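Local coordinates for beta-1,3-glucanosyltransferase (Rhizomucor miehei CAU432, PDB 4WTP), which belongs to the family 17 glycosyl hydrolases, carbohydrate-active enzymes built on a beta/alpha barrel, at residues G33-Y42 with L62-F72; A73-L84 with E109-N120. All coordinates share one frame; numbering follows the deposited sequence.

Interaction 1 (G33-Y42 with L62-F72); sequences GSQTFYGINY and LKPYTNRVRTF
A bend at chi3 (-73°) in the otherwise extended chain of Arg68 turns its guanidinium back onto the ring of Tyr38, whose own CG stands anti to the backbone N. Guanidinium and ring lie almost parallel, 16° apart, with Arg68 CZ 4.1 Å from the Tyr38 centroid in a cation-pi stack, while NH2 sits over the rim near CE1. The same NH2 donates within the guanidinium plane to Tyr38 O at 2.8 Å, so one residue is held by both its ring and its carbonyl. NE has a further partner in the salt bridge to Asp126, and Tyr38 OH bonds to Tyr95, bonds that would be expected to restrict rotation of the pair. Arginine suits this place because it offers a flat cation and several N-H groups at once.

Strands 39-41 and 68-71 run parallel as neighbours in the barrel sheet, joined through helix 52-62 in a beta-alpha-beta unit. Ile40 N donates to Arg68 O, and Tyr42 N to Arg70 O, with a weak bond from Arg70 N to Ile40 O between them. On the side of the sheet carrying Asn41 and Arg70, Arg70 NH2 reaches Asn41 OD1 at 2.9 Å; the amide's ND2 turns to Ser222 O, so both ends of this buried group are used. Phe72 CE1 lies over the centre of the Arg70 guanidinium.

Before the strands, Phe37 N gives a straight bond (166°) to Tyr65 O at 3.0 Å. Thr66 divides its branches: OG1 donates to Phe37 O at 2.8 Å from above the carbonyl plane, whereas CG2 packs 3.6 Å from Ile40 CD1. In the turn near the start of the modelled chain, Ser34 OG donates to Lys63 O at 2.7 Å, in the carbonyl plane.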
loop_
_atom_site.group_PDB
_atom_site.type_symbol
_atom_site.label_atom_id
_atom_site.label_comp_id
_atom_site.label_asym_id
_atom_site.label_seq_id
_atom_site.Cartn_x
_atom_site.Cartn_y
_atom_site.Cartn_z
ATOM N N GLY A 33 13.210 5.221 16.015
ATOM C CA GLY A 33 11.948 5.696 15.392
ATOM C C GLY A 33 11.368 4.652 14.446
ATOM O O GLY A 33 10.980 4.982 13.334
ATOM N N SER A 34 11.268 3.402 14.889
ATOM C CA SER A 34 10.721 2.351 14.016
ATOM C C SER A 34 9.189 2.244 14.100
ATOM O O SER A 34 8.590 1.286 13.623
ATOM C CB SER A 34 11.385 1.010 14.301
ATOM O OG SER A 34 12.772 1.102 14.048
ATOM N N GLN A 35 8.566 3.252 14.712
ATOM C CA GLN A 35 7.128 3.457 14.585
ATOM C C GLN A 35 6.815 4.730 13.805
ATOM O O GLN A 35 5.659 5.150 13.768
ATOM C CB GLN A 35 6.446 3.511 15.948
ATOM C CG GLN A 35 6.411 2.201 16.725
ATOM C CD GLN A 35 5.328 2.195 17.783
ATOM O OE1 GLN A 35 4.295 1.555 17.612
ATOM N NE2 GLN A 35 5.550 2.923 18.877
ATOM N N THR A 36 7.826 5.319 13.146
ATOM C CA THR A 36 7.566 6.516 12.336
ATOM C C THR A 36 6.536 6.188 11.255
ATOM O O THR A 36 5.613 6.976 11.033
ATOM C CB THR A 36 8.828 7.084 11.702
ATOM O OG1 THR A 36 9.677 7.566 12.747
ATOM C CG2 THR A 36 8.521 8.261 10.813
ATOM N N PHE A 37 6.688 5.053 10.583
ATOM C CA PHE A 37 5.633 4.592 9.671
ATOM C C PHE A 37 4.950 3.380 10.251
ATOM O O PHE A 37 5.621 2.423 10.651
ATOM C CB PHE A 37 6.232 4.158 8.331
ATOM C CG PHE A 37 6.870 5.266 7.544
ATOM C CD1 PHE A 37 6.138 6.049 6.646
ATOM C CD2 PHE A 37 8.251 5.477 7.636
ATOM C CE1 PHE A 37 6.764 7.039 5.916
ATOM C CE2 PHE A 37 8.880 6.456 6.890
ATOM C CZ PHE A 37 8.128 7.248 6.040
ATOM N N TYR A 38 3.619 3.368 10.235
ATOM C CA TYR A 38 2.886 2.143 10.519
ATOM C C TYR A 38 3.379 1.042 9.547
ATOM O O TYR A 38 3.643 -0.104 9.944
ATOM C CB TYR A 38 1.378 2.377 10.369
ATOM C CG TYR A 38 0.584 1.100 10.425
ATOM C CD1 TYR A 38 0.256 0.518 11.648
ATOM C CD2 TYR A 38 0.145 0.475 9.254
ATOM C CE1 TYR A 38 -0.465 -0.659 11.696
ATOM C CE2 TYR A 38 -0.579 -0.700 9.308
ATOM C CZ TYR A 38 -0.881 -1.267 10.528
ATOM O OH TYR A 38 -1.608 -2.443 10.567
ATOM N N GLY A 39 3.494 1.388 8.272
ATOM C CA GLY A 39 4.095 0.488 7.297
ATOM C C GLY A 39 4.393 1.230 6.024
ATOM O O GLY A 39 3.958 2.366 5.857
ATOM N N ILE A 40 5.166 0.608 5.135
ATOM C CA ILE A 40 5.564 1.261 3.883
ATOM C C ILE A 40 5.354 0.311 2.708
ATOM O O ILE A 40 5.705 -0.895 2.759
ATOM C CB ILE A 40 7.047 1.715 3.933
ATOM C CG1 ILE A 40 7.340 2.615 5.127
ATOM C CG2 ILE A 40 7.392 2.530 2.711
ATOM C CD1 ILE A 40 8.812 2.911 5.321
ATOM N N ASN A 41 4.769 0.857 1.639
ATOM C CA ASN A 41 4.591 0.140 0.406
ATOM C C ASN A 41 5.933 -0.132 -0.269
ATOM O O ASN A 41 6.771 0.769 -0.352
ATOM C CB ASN A 41 3.681 0.930 -0.526
ATOM C CG ASN A 41 2.235 0.885 -0.056
ATOM O OD1 ASN A 41 1.642 -0.193 0.087
ATOM N ND2 ASN A 41 1.675 2.037 0.229
ATOM N N TYR A 42 6.107 -1.353 -0.759
ATOM C CA TYR A 42 7.366 -1.787 -1.338
ATOM C C TYR A 42 7.154 -2.292 -2.742
ATOM O O TYR A 42 6.573 -3.356 -2.937
ATOM C CB TYR A 42 8.002 -2.858 -0.426
ATOM C CG TYR A 42 9.252 -3.471 -0.991
ATOM C CD1 TYR A 42 10.442 -2.758 -0.999
ATOM C CD2 TYR A 42 9.234 -4.753 -1.550
ATOM C CE1 TYR A 42 11.601 -3.309 -1.518
ATOM C CE2 TYR A 42 10.389 -5.332 -2.072
ATOM C CZ TYR A 42 11.575 -4.608 -2.032
ATOM O OH TYR A 42 12.734 -5.149 -2.544
ATOM N N LEU A 62 14.917 0.140 5.639
ATOM C CA LEU A 62 13.626 0.651 6.140
ATOM C C LEU A 62 13.413 0.442 7.642
ATOM O O LEU A 62 12.672 1.191 8.293
ATOM C CB LEU A 62 12.453 -0.002 5.396
ATOM C CG LEU A 62 12.426 0.231 3.896
ATOM C CD1 LEU A 62 11.253 -0.526 3.285
ATOM C CD2 LEU A 62 12.332 1.710 3.515
ATOM N N LYS A 63 14.129 -0.537 8.213
ATOM C CA LYS A 63 13.928 -0.957 9.593
ATOM C C LYS A 63 14.054 0.144 10.654
ATOM O O LYS A 63 13.335 0.102 11.646
ATOM C CB LYS A 63 14.845 -2.155 9.877
ATOM C CG LYS A 63 14.507 -2.909 11.137
ATOM C CD LYS A 63 15.166 -4.285 11.132
ATOM C CE LYS A 63 15.094 -4.901 12.509
ATOM N NZ LYS A 63 15.649 -6.265 12.412
ATOM N N PRO A 64 14.960 1.147 10.464
ATOM C CA PRO A 64 14.968 2.245 11.425
ATOM C C PRO A 64 13.740 3.138 11.410
ATOM O O PRO A 64 13.586 3.927 12.329
ATOM C CB PRO A 64 16.210 3.071 11.023
ATOM C CG PRO A 64 17.066 2.096 10.277
ATOM C CD PRO A 64 16.107 1.219 9.527
ATOM N N TYR A 65 12.885 2.973 10.397
ATOM C CA TYR A 65 11.711 3.844 10.225
ATOM C C TYR A 65 10.386 3.119 10.393
ATOM O O TYR A 65 9.371 3.766 10.628
ATOM C CB TYR A 65 11.764 4.525 8.846
ATOM C CG TYR A 65 13.098 5.236 8.606
ATOM C CD1 TYR A 65 13.438 6.380 9.329
ATOM C CD2 TYR A 65 13.968 4.774 7.639
ATOM C CE1 TYR A 65 14.635 7.023 9.115
ATOM C CE2 TYR A 65 15.197 5.394 7.422
ATOM C CZ TYR A 65 15.499 6.536 8.156
ATOM O OH TYR A 65 16.689 7.197 7.985
ATOM N N THR A 66 10.374 1.791 10.276
ATOM C CA THR A 66 9.108 1.060 10.295
ATOM C C THR A 66 9.400 -0.406 10.611
ATOM O O THR A 66 10.532 -0.876 10.435
ATOM C CB THR A 66 8.407 1.142 8.905
ATOM O OG1 THR A 66 7.091 0.637 9.040
ATOM C CG2 THR A 66 9.139 0.318 7.839
ATOM N N ASN A 67 8.380 -1.145 11.016
ATOM C CA ASN A 67 8.530 -2.576 11.165
ATOM C C ASN A 67 7.629 -3.348 10.223
ATOM O O ASN A 67 7.445 -4.556 10.413
ATOM C CB ASN A 67 8.238 -3.040 12.606
ATOM C CG ASN A 67 8.949 -4.329 12.938
ATOM O OD1 ASN A 67 10.132 -4.457 12.668
ATOM N ND2 ASN A 67 8.223 -5.293 13.495
ATOM N N ARG A 68 7.106 -2.706 9.175
ATOM C CA ARG A 68 6.063 -3.347 8.349
ATOM C C ARG A 68 6.145 -2.892 6.906
ATOM O O ARG A 68 6.340 -1.696 6.640
ATOM C CB ARG A 68 4.696 -2.999 8.925
ATOM C CG ARG A 68 3.531 -3.565 8.173
ATOM C CD ARG A 68 2.222 -3.192 8.845
ATOM N NE ARG A 68 1.983 -3.927 10.092
ATOM C CZ ARG A 68 2.041 -3.398 11.318
ATOM N NH1 ARG A 68 1.743 -4.146 12.372
ATOM N NH2 ARG A 68 2.436 -2.140 11.509
ATOM N N VAL A 69 6.008 -3.836 5.971
ATOM C CA VAL A 69 6.006 -3.524 4.544
ATOM C C VAL A 69 4.763 -4.086 3.885
ATOM O O VAL A 69 4.009 -4.875 4.487
ATOM C CB VAL A 69 7.275 -4.019 3.802
ATOM C CG1 VAL A 69 8.521 -3.402 4.400
ATOM C CG2 VAL A 69 7.337 -5.539 3.876
ATOM N N ARG A 70 4.508 -3.681 2.651
ATOM C CA ARG A 70 3.392 -4.186 1.900
ATOM C C ARG A 70 3.820 -4.485 0.479
ATOM O O ARG A 70 4.475 -3.649 -0.152
ATOM C CB ARG A 70 2.223 -3.189 1.880
ATOM C CG ARG A 70 0.997 -3.574 1.043
ATOM C CD ARG A 70 1.155 -3.208 -0.442
ATOM N NE ARG A 70 -0.072 -3.430 -1.196
ATOM C CZ ARG A 70 -1.035 -2.526 -1.343
ATOM N NH1 ARG A 70 -2.120 -2.821 -2.062
ATOM N NH2 ARG A 70 -0.930 -1.326 -0.776
ATOM N N THR A 71 3.447 -5.666 -0.006
ATOM C CA THR A 71 3.669 -6.072 -1.406
ATOM C C THR A 71 2.379 -6.042 -2.187
ATOM O O THR A 71 1.309 -6.196 -1.623
ATOM C CB THR A 71 4.321 -7.478 -1.467
ATOM O OG1 THR A 71 3.606 -8.375 -0.603
ATOM C CG2 THR A 71 5.758 -7.391 -0.993
ATOM N N PHE A 72 2.496 -5.836 -3.513
ATOM C CA PHE A 72 1.330 -5.622 -4.358
ATOM C C PHE A 72 0.739 -6.851 -5.068
ATOM O O PHE A 72 -0.428 -6.826 -5.458
ATOM C CB PHE A 72 1.584 -4.503 -5.391
ATOM C CG PHE A 72 1.606 -3.123 -4.778
ATOM C CD1 PHE A 72 0.431 -2.426 -4.590
ATOM C CD2 PHE A 72 2.798 -2.568 -4.332
ATOM C CE1 PHE A 72 0.447 -1.155 -3.996
ATOM C CE2 PHE A 72 2.830 -1.309 -3.741
ATOM C CZ PHE A 72 1.651 -0.606 -3.582
HETATM O O HOH W 1 15.595 4.868 14.391
HETATM O O HOH W 2 5.711 -0.574 11.904
HETATM O O HOH W 3 5.147 -5.086 -4.486
#

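Interaction 2 (A73-L84 with E109-N120); sequences ALSVCNQASLAL and EMNALKNILANN
Leu74 lays its two methyl branches across one side of helix 104-119: CD1 touches Leu113 CB at 3.7 Å and CD2 meets Ile116 CD1 at 3.9 Å, while its CB rests on Ala112 CB. The small methyl of Ala112 leaves room for the loop to come close, and a branched leucine can reach two turns of the helix at once. Ile116 CD1 also presses on Ala80 CB, 3.6 Å away, and its other branch, CG2, faces Leu84 CD1, so helix 79-90 is packed against the same apolar strip.

Glu109 closes one end. A bend at chi2 (-76°) brings its carboxylate up to the backbone of Leu74 and Ser75, where OE1 takes Leu74 N at 3.0 Å in a nearly straight bond (174°) and OE2 takes Ser75 N, each through its syn lone pair. Ser75 OG adds a 2.7 Å bond to OE2 on the anti side, out of the carboxylate plane. Trp99 N also donates to OE1. At the far end, where helix 104-119 has ended, Asn120 ND2 donates to Ser81 OG at 3.1 Å, with the hydroxyl near its amide plane.

The contact joins two successive outer helices of the barrel, 79-90 and 104-119, together with the loop that leads into the first. Three backbone N-H groups and one hydroxyl gather on the buried Glu109 carboxylate, a setting that would be expected to stabilise its negative charge.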
loop_
_atom_site.group_PDB
_atom_site.type_symbol
_atom_site.label_atom_id
_atom_site.label_comp_id
_atom_site.label_asym_id
_atom_site.label_seq_id
_atom_site.Cartn_x
_atom_site.Cartn_y
_atom_site.Cartn_z
ATOM N N ALA A 73 1.539 -7.910 -5.196
ATOM C CA ALA A 73 1.111 -9.092 -5.943
ATOM C C ALA A 73 1.634 -10.340 -5.242
ATOM O O ALA A 73 2.643 -10.281 -4.554
ATOM C CB ALA A 73 1.595 -9.053 -7.397
ATOM N N LEU A 74 0.940 -11.468 -5.421
ATOM C CA LEU A 74 1.413 -12.725 -4.844
ATOM C C LEU A 74 2.356 -13.430 -5.799
ATOM O O LEU A 74 3.469 -13.746 -5.390
ATOM C CB LEU A 74 0.250 -13.657 -4.502
ATOM C CG LEU A 74 -0.760 -13.137 -3.476
ATOM C CD1 LEU A 74 -1.871 -14.166 -3.313
ATOM C CD2 LEU A 74 -0.139 -12.808 -2.129
ATOM N N SER A 75 1.911 -13.649 -7.043
ATOM C CA SER A 75 2.667 -14.492 -7.974
ATOM C C SER A 75 3.828 -13.771 -8.669
ATOM O O SER A 75 4.872 -14.362 -8.909
ATOM C CB SER A 75 1.715 -15.134 -8.977
ATOM O OG SER A 75 0.897 -14.185 -9.649
ATOM N N VAL A 76 3.627 -12.509 -9.017
ATOM C CA VAL A 76 4.656 -11.732 -9.704
ATOM C C VAL A 76 5.998 -11.740 -8.958
ATOM O O VAL A 76 6.082 -11.302 -7.812
ATOM C CB VAL A 76 4.196 -10.275 -9.898
ATOM C CG1 VAL A 76 5.323 -9.456 -10.491
ATOM C CG2 VAL A 76 2.958 -10.186 -10.786
ATOM N N CYS A 77 7.040 -12.258 -9.606
ATOM C CA CYS A 77 8.396 -12.346 -9.026
ATOM C C CYS A 77 8.537 -13.269 -7.814
ATOM O O CYS A 77 9.533 -13.206 -7.081
ATOM C CB CYS A 77 8.986 -10.949 -8.669
ATOM S SG CYS A 77 9.874 -9.885 -9.867
ATOM N N ASN A 78 7.512 -14.099 -7.586
ATOM C CA ASN A 78 7.418 -14.882 -6.327
ATOM C C ASN A 78 7.631 -13.992 -5.090
ATOM O O ASN A 78 8.225 -14.407 -4.094
ATOM C CB ASN A 78 8.429 -16.042 -6.339
ATOM C CG ASN A 78 8.101 -17.116 -5.317
ATOM O OD1 ASN A 78 6.939 -17.360 -5.023
ATOM N ND2 ASN A 78 9.127 -17.777 -4.791
ATOM N N GLN A 79 7.152 -12.745 -5.183
ATOM C CA GLN A 79 7.509 -11.708 -4.225
ATOM C C GLN A 79 6.911 -11.926 -2.834
ATOM O O GLN A 79 7.536 -11.554 -1.851
ATOM C CB GLN A 79 7.146 -10.312 -4.759
ATOM C CG GLN A 79 5.647 -10.023 -4.776
ATOM C CD GLN A 79 5.313 -8.718 -5.491
ATOM O OE1 GLN A 79 4.958 -7.728 -4.846
ATOM N NE2 GLN A 79 5.416 -8.709 -6.820
ATOM N N ALA A 80 5.725 -12.536 -2.782
ATOM C CA ALA A 80 5.117 -12.793 -1.466
ATOM C C ALA A 80 5.940 -13.789 -0.626
ATOM O O ALA A 80 6.223 -13.541 0.542
ATOM C CB ALA A 80 3.674 -13.226 -1.601
ATOM N N SER A 81 6.330 -14.913 -1.231
ATOM C CA SER A 81 7.177 -15.907 -0.530
ATOM C C SER A 81 8.539 -15.331 -0.114
ATOM O O SER A 81 8.982 -15.483 1.043
ATOM C CB SER A 81 7.391 -17.146 -1.409
ATOM O OG SER A 81 8.251 -18.100 -0.784
ATOM N N LEU A 82 9.158 -14.574 -1.024
ATOM C CA LEU A 82 10.426 -13.898 -0.697
ATOM C C LEU A 82 10.292 -12.867 0.429
ATOM O O LEU A 82 11.091 -12.848 1.376
ATOM C CB LEU A 82 11.026 -13.228 -1.933
ATOM C CG LEU A 82 12.124 -13.990 -2.681
ATOM C CD1 LEU A 82 11.705 -15.419 -2.987
ATOM C CD2 LEU A 82 12.531 -13.244 -3.940
ATOM N N ALA A 83 9.235 -12.044 0.349
ATOM C CA ALA A 83 9.027 -11.004 1.363
ATOM C C ALA A 83 8.657 -11.563 2.747
ATOM O O ALA A 83 9.056 -11.028 3.778
ATOM C CB ALA A 83 7.983 -10.019 0.873
ATOM N N LEU A 84 7.928 -12.689 2.744
ATOM C CA LEU A 84 7.626 -13.401 4.000
ATOM C C LEU A 84 8.934 -13.851 4.692
ATOM O O LEU A 84 9.108 -13.657 5.882
ATOM C CB LEU A 84 6.674 -14.594 3.745
ATOM C CG LEU A 84 5.203 -14.203 3.519
ATOM C CD1 LEU A 84 4.424 -15.309 2.808
ATOM C CD2 LEU A 84 4.556 -13.843 4.855
ATOM N N GLU A 109 -4.193 -15.743 -8.986
ATOM C CA GLU A 109 -3.781 -15.185 -7.673
ATOM C C GLU A 109 -4.369 -16.038 -6.547
ATOM O O GLU A 109 -3.705 -16.208 -5.513
ATOM C CB GLU A 109 -4.159 -13.701 -7.502
ATOM C CG GLU A 109 -3.294 -12.748 -8.317
ATOM C CD GLU A 109 -1.910 -12.548 -7.703
ATOM O OE1 GLU A 109 -1.679 -11.586 -6.926
ATOM O OE2 GLU A 109 -1.022 -13.376 -7.986
ATOM N N MET A 110 -5.584 -16.554 -6.732
ATOM C CA MET A 110 -6.156 -17.456 -5.729
ATOM C C MET A 110 -5.314 -18.720 -5.522
ATOM O O MET A 110 -5.078 -19.177 -4.384
ATOM C CB MET A 110 -7.570 -17.815 -6.111
ATOM C CG MET A 110 -8.268 -18.762 -5.167
ATOM S SD MET A 110 -10.025 -19.044 -5.502
ATOM C CE MET A 110 -9.994 -20.506 -6.546
ATOM N N ASN A 111 -4.865 -19.303 -6.630
ATOM C CA ASN A 111 -3.953 -20.448 -6.561
ATOM C C ASN A 111 -2.619 -20.083 -5.928
ATOM O O ASN A 111 -2.036 -20.873 -5.157
ATOM C CB ASN A 111 -3.728 -21.045 -7.961
ATOM C CG ASN A 111 -4.988 -21.649 -8.544
ATOM O OD1 ASN A 111 -5.819 -22.205 -7.821
ATOM N ND2 ASN A 111 -5.135 -21.551 -9.867
ATOM N N ALA A 112 -2.099 -18.905 -6.247
ATOM C CA ALA A 112 -0.851 -18.440 -5.634
ATOM C C ALA A 112 -1.020 -18.329 -4.120
ATOM O O ALA A 112 -0.097 -18.681 -3.360
ATOM C CB ALA A 112 -0.439 -17.086 -6.192
ATOM N N LEU A 113 -2.195 -17.871 -3.690
ATOM C CA LEU A 113 -2.493 -17.738 -2.282
ATOM C C LEU A 113 -2.504 -19.139 -1.658
ATOM O O LEU A 113 -1.937 -19.351 -0.578
ATOM C CB LEU A 113 -3.847 -17.070 -2.106
ATOM C CG LEU A 113 -4.303 -16.963 -0.644
ATOM C CD1 LEU A 113 -3.316 -16.225 0.257
ATOM C CD2 LEU A 113 -5.662 -16.295 -0.548
ATOM N N LYS A 114 -3.200 -20.086 -2.294
ATOM C CA LYS A 114 -3.236 -21.467 -1.797
ATOM C C LYS A 114 -1.820 -22.012 -1.649
ATOM O O LYS A 114 -1.533 -22.690 -0.666
ATOM C CB LYS A 114 -4.099 -22.355 -2.713
ATOM C CG LYS A 114 -5.589 -22.095 -2.549
ATOM C CD LYS A 114 -6.438 -22.829 -3.575
ATOM C CE LYS A 114 -7.913 -22.519 -3.367
ATOM N NZ LYS A 114 -8.733 -23.033 -4.499
ATOM N N ASN A 115 -0.960 -21.738 -2.610
ATOM C CA ASN A 115 0.443 -22.162 -2.524
ATOM C C ASN A 115 1.188 -21.566 -1.355
ATOM O O ASN A 115 1.910 -22.266 -0.640
ATOM C CB ASN A 115 1.208 -21.818 -3.802
ATOM C CG ASN A 115 0.834 -22.701 -4.978
ATOM O OD1 ASN A 115 0.279 -23.788 -4.816
ATOM N ND2 ASN A 115 1.113 -22.215 -6.186
ATOM N N ILE A 116 1.002 -20.266 -1.137
ATOM C CA ILE A 116 1.607 -19.614 0.004
ATOM C C ILE A 116 1.100 -20.267 1.289
ATOM O O ILE A 116 1.902 -20.522 2.227
ATOM C CB ILE A 116 1.319 -18.096 -0.022
ATOM C CG1 ILE A 116 2.233 -17.443 -1.058
ATOM C CG2 ILE A 116 1.538 -17.477 1.351
ATOM C CD1 ILE A 116 1.660 -16.190 -1.647
ATOM N N LEU A 117 -0.199 -20.525 1.362
ATOM C CA LEU A 117 -0.751 -21.117 2.575
ATOM C C LEU A 117 -0.169 -22.537 2.850
ATOM O O LEU A 117 -0.110 -22.988 4.007
ATOM C CB LEU A 117 -2.298 -21.116 2.547
ATOM C CG LEU A 117 -2.936 -19.715 2.540
ATOM C CD1 LEU A 117 -4.446 -19.807 2.342
ATOM C CD2 LEU A 117 -2.589 -18.949 3.811
ATOM N N ALA A 118 0.239 -23.226 1.790
ATOM C CA ALA A 118 0.809 -24.590 1.903
ATOM C C ALA A 118 2.306 -24.561 2.149
ATOM O O ALA A 118 2.872 -25.509 2.705
ATOM C CB ALA A 118 0.495 -25.383 0.638
ATOM N N ASN A 119 2.967 -23.522 1.661
ATOM C CA ASN A 119 4.415 -23.527 1.547
ATOM C C ASN A 119 5.170 -22.601 2.509
ATOM O O ASN A 119 6.395 -22.705 2.619
ATOM C CB ASN A 119 4.853 -23.127 0.123
ATOM C CG ASN A 119 4.267 -24.007 -0.980
ATOM O OD1 ASN A 119 3.952 -25.175 -0.775
ATOM N ND2 ASN A 119 4.198 -23.452 -2.191
ATOM N N ASN A 120 4.437 -21.687 3.142
ATOM C CA ASN A 120 5.007 -20.620 3.947
ATOM C C ASN A 120 4.366 -20.443 5.290
ATOM O O ASN A 120 3.159 -20.629 5.471
ATOM C CB ASN A 120 4.891 -19.281 3.189
ATOM C CG ASN A 120 5.647 -19.270 1.864
ATOM O OD1 ASN A 120 5.100 -19.667 0.843
ATOM N ND2 ASN A 120 6.903 -18.844 1.882
HETATM O O HOH W 4 9.059 -17.494 2.943
#

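Overall arrangement
The two contacts follow one another along the chain, interaction 1 ending on the strand that leads into the first segment of interaction 2. Interaction 1 joins adjacent strands of the barrel and extends to a partly exposed end near the start of the modelled chain; its centre is about 11 Å from that of the chain. Interaction 2, its centre about 17 Å from that of the chain, lies in the helical layer yet is mostly buried. Interaction 1 combines parallel backbone pairing with arginine and hydroxyl bonds and some apolar packing; interaction 2 is apolar packing with a carboxylate at one end and an amide-to-hydroxyl bond at the other. They meet where Thr71 packs on Gln79 and Ala83.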